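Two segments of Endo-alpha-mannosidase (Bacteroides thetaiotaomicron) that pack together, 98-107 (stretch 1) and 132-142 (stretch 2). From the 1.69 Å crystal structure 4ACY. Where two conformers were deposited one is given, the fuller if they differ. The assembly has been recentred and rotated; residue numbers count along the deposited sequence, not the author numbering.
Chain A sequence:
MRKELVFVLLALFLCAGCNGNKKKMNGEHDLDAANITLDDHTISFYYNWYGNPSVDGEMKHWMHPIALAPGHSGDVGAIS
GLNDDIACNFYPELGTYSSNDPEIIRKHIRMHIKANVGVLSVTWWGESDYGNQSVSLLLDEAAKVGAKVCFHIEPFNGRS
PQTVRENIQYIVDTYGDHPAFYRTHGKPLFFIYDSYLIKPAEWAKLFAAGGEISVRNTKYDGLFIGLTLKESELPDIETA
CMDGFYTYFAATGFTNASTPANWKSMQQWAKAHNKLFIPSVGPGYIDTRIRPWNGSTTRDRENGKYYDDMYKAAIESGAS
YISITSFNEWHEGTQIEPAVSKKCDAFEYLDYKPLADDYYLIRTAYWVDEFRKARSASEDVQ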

# COMPACT_ATOMS: atom_id res chain seq x y z
N SER A 98 17.44 -3.48 -4.74
CA SER A 98 17.50 -2.69 -3.51
C SER A 98 16.62 -1.45 -3.62
O SER A 98 16.68 -0.71 -4.61
CB SER A 98 18.91 -2.22 -3.20
OG SER A 98 18.88 -1.29 -2.12
N SER A 99 15.85 -1.20 -2.57
CA SER A 99 15.04 0.01 -2.48
C SER A 99 15.90 1.26 -2.35
O SER A 99 15.43 2.37 -2.55
CB SER A 99 14.10 -0.10 -1.27
OG SER A 99 13.16 -1.16 -1.45
N ASN A 100 17.18 1.07 -2.00
CA ASN A 100 18.13 2.18 -1.88
C ASN A 100 18.95 2.44 -3.13
O ASN A 100 19.91 3.22 -3.07
CB ASN A 100 19.05 1.96 -0.68
CG ASN A 100 18.28 1.82 0.60
OD1 ASN A 100 18.50 0.88 1.37
ND2 ASN A 100 17.32 2.72 0.81
N ASP A 101 18.58 1.81 -4.23
CA ASP A 101 19.29 1.94 -5.51
C ASP A 101 18.59 3.00 -6.34
O ASP A 101 17.46 2.80 -6.77
CB ASP A 101 19.30 0.58 -6.22
CG ASP A 101 20.05 0.59 -7.55
OD1 ASP A 101 20.37 1.69 -8.07
OD2 ASP A 101 20.29 -0.51 -8.10
N PRO A 102 19.27 4.15 -6.58
CA PRO A 102 18.63 5.23 -7.33
C PRO A 102 18.12 4.80 -8.70
O PRO A 102 17.10 5.32 -9.16
CB PRO A 102 19.74 6.28 -7.46
CG PRO A 102 20.64 6.01 -6.30
CD PRO A 102 20.64 4.50 -6.18
N GLU A 103 18.80 3.85 -9.34
CA GLU A 103 18.34 3.35 -10.64
C GLU A 103 17.02 2.59 -10.55
O GLU A 103 16.16 2.72 -11.42
CB GLU A 103 19.41 2.50 -11.33
CG GLU A 103 20.39 3.34 -12.14
CD GLU A 103 19.67 4.28 -13.12
OE1 GLU A 103 19.15 3.78 -14.15
OE2 GLU A 103 19.59 5.49 -12.83
N ILE A 104 16.87 1.81 -9.49
CA ILE A 104 15.61 1.11 -9.23
C ILE A 104 14.48 2.13 -8.95
O ILE A 104 13.37 2.03 -9.51
CB ILE A 104 15.76 0.16 -8.01
CG1 ILE A 104 16.81 -0.94 -8.29
CG2 ILE A 104 14.40 -0.43 -7.61
CD1 ILE A 104 16.56 -1.81 -9.53
N ILE A 105 14.78 3.10 -8.12
CA ILE A 105 13.81 4.14 -7.76
C ILE A 105 13.39 4.89 -9.00
O ILE A 105 12.20 5.06 -9.24
CB ILE A 105 14.34 5.10 -6.66
CG1 ILE A 105 14.58 4.35 -5.33
CG2 ILE A 105 13.39 6.28 -6.46
CD1 ILE A 105 13.52 3.36 -4.95
N ARG A 106 14.35 5.29 -9.83
CA ARG A 106 14.02 5.91 -11.12
C ARG A 106 13.09 5.03 -11.96
O ARG A 106 12.09 5.50 -12.49
CB ARG A 106 15.28 6.29 -11.92
CG ARG A 106 14.95 6.97 -13.23
CD ARG A 106 16.17 7.18 -14.13
NE ARG A 106 16.68 5.92 -14.70
CZ ARG A 106 16.11 5.23 -15.69
NH1 ARG A 106 14.98 5.63 -16.26
NH2 ARG A 106 16.68 4.11 -16.12
N LYS A 107 13.43 3.74 -12.06
CA LYS A 107 12.61 2.82 -12.83
C LYS A 107 11.20 2.64 -12.25
O LYS A 107 10.21 2.58 -13.00
CB LYS A 107 13.32 1.48 -12.96
CG LYS A 107 14.33 1.47 -14.09
CD LYS A 107 15.19 0.22 -14.06
CE LYS A 107 16.14 0.22 -15.27
NZ LYS A 107 17.30 -0.66 -15.01
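Stretch 2, residues 132-142: NQSVSLLLDEA

The centre of the contact is Ile105, whose CA-to-CB bond points toward stretch 2 and whose CG2 methyl meets three residues of the facing helix. Ile105 CG2 lies 3.7 Å from Leu138 CA and 3.9 Å from Leu138 CD1, 3.7 Å from the carbonyl oxygen Leu137 O, and 3.7 Å from Glu141 CG. Leu137 and Leu138 are neighbours and Glu141 follows about one helical turn later, so the methyl rests against a single turn, touching backbone as well as side chains. Ile105 accordingly has the largest covered area of any residue here, 85 Å² of a total of 441 Å² summed over both sides. Leu138 starts sideways, but with chi1 t and chi2 p its end comes nearer to stretch 1; two conformers were deposited for it, and these distances describe the one given.

After Asn132, which is loop with phi/psi -63/142, the backbone of stretch 2 is helical up to Ala142 and beyond the stretch, with phi/psi near -63/-42 and i to i+4 hydrogen bonds such as Leu138 N to Ser134 O at 2.8 Å. It runs in the same general sense as helix 102-107: the N-to-C directions differ by 44°, the signed crossing angle is -44°, and the axes approach to 9.3 Å. The register rises together along both chains, Asn100 opposite Ser134 (CA to CA 4.9 Å), Ile105 opposite Leu138 (6.2 Å) and Arg106 opposite Glu141 (5.9 Å).

Toward the start of the stretch 1 helix, Leu137 extends the apolar patch. Its CD1 lies 4.1 Å from Pro102 CG and 3.9 Å from the backbone oxygen Asn100 O, while Leu137 CB is 4.3 Å from Ile105 CG2.

Beyond Leu137 the contact becomes polar in composition, although no clear hydrogen bond crosses it. Ser134 points toward the turn of stretch 1, a type I turn from Ser98 to Asp101, and its CB sits 3.3 Å from Ser99 O. Ser134 OG instead donates to Asn132 OD1 at 2.7 Å. The same Asn132 OD1 accepts from Val135 N at 3.2 Å, capping the helix; Asp101 OD1 does likewise for stretch 1, accepting from Glu103 N at 3.0 Å.

At the other end, Glu141 points toward stretch 1 and its OE1 comes within 3.7 Å of Arg106 CB. That approach is to the aliphatic base of the arginine, whose end leads away: Arg106 NH2 forms a salt bridge with Glu103 OE1 at 3.2 Å, within its own stretch.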

# COMPACT_ATOMS: atom_id res chain seq x y z
N ASN A 132 16.03 7.65 6.47
CA ASN A 132 16.30 6.57 5.52
C ASN A 132 16.45 7.06 4.08
O ASN A 132 15.74 7.96 3.62
CB ASN A 132 15.27 5.45 5.62
CG ASN A 132 14.04 5.70 4.77
OD1 ASN A 132 14.01 5.35 3.59
ND2 ASN A 132 13.02 6.29 5.38
N GLN A 133 17.39 6.44 3.38
CA GLN A 133 17.86 6.89 2.07
C GLN A 133 16.79 6.85 0.99
O GLN A 133 16.73 7.76 0.16
CB GLN A 133 19.08 6.07 1.63
N SER A 134 15.95 5.82 1.02
CA SER A 134 15.01 5.55 -0.07
C SER A 134 13.92 6.62 -0.17
O SER A 134 13.52 6.98 -1.27
CB SER A 134 14.38 4.16 0.05
OG SER A 134 13.66 4.04 1.25
N VAL A 135 13.47 7.13 0.96
CA VAL A 135 12.38 8.12 0.92
C VAL A 135 12.79 9.42 0.21
O VAL A 135 12.04 9.92 -0.63
CB VAL A 135 11.76 8.38 2.31
CG1 VAL A 135 10.70 9.46 2.22
CG2 VAL A 135 11.13 7.09 2.84
N SER A 136 13.97 9.93 0.52
CA SER A 136 14.47 11.14 -0.15
C SER A 136 14.61 10.94 -1.65
O SER A 136 14.20 11.79 -2.44
CB SER A 136 15.81 11.56 0.46
OG SER A 136 15.58 12.01 1.78
N LEU A 137 15.18 9.80 -2.04
CA LEU A 137 15.33 9.45 -3.45
C LEU A 137 13.98 9.31 -4.15
O LEU A 137 13.83 9.73 -5.29
CB LEU A 137 16.11 8.14 -3.63
CG LEU A 137 17.54 8.02 -3.11
CD1 LEU A 137 17.99 6.57 -3.22
CD2 LEU A 137 18.47 8.94 -3.89
N LEU A 138 13.00 8.71 -3.46
CA LEU A 138 11.67 8.55 -4.04
C LEU A 138 11.05 9.91 -4.33
O LEU A 138 10.52 10.14 -5.41
CB LEU A 138 10.77 7.72 -3.12
CG LEU A 138 9.51 7.15 -3.78
CD1 LEU A 138 9.86 6.19 -4.90
CD2 LEU A 138 8.64 6.46 -2.73
N LEU A 139 11.13 10.81 -3.36
CA LEU A 139 10.63 12.17 -3.51
C LEU A 139 11.34 12.87 -4.68
O LEU A 139 10.68 13.43 -5.57
CB LEU A 139 10.82 12.95 -2.21
CG LEU A 139 9.82 12.59 -1.10
CD1 LEU A 139 10.35 13.01 0.25
CD2 LEU A 139 8.47 13.22 -1.38
N ASP A 140 12.67 12.81 -4.69
CA ASP A 140 13.47 13.46 -5.73
C ASP A 140 13.08 12.97 -7.12
O ASP A 140 12.86 13.76 -8.05
CB ASP A 140 14.98 13.24 -5.48
CG ASP A 140 15.52 14.08 -4.33
OD1 ASP A 140 14.82 15.00 -3.88
OD2 ASP A 140 16.65 13.81 -3.87
N GLU A 141 12.96 11.64 -7.26
CA GLU A 141 12.58 11.05 -8.54
C GLU A 141 11.13 11.34 -8.92
O GLU A 141 10.83 11.57 -10.10
CB GLU A 141 12.91 9.55 -8.58
CG GLU A 141 14.41 9.26 -8.44
CD GLU A 141 15.22 9.82 -9.60
OE1 GLU A 141 14.73 9.80 -10.75
OE2 GLU A 141 16.35 10.29 -9.36
N ALA A 142 10.23 11.34 -7.94
CA ALA A 142 8.83 11.66 -8.21
C ALA A 142 8.68 13.11 -8.70
O ALA A 142 7.92 13.38 -9.63
CB ALA A 142 7.96 11.42 -6.97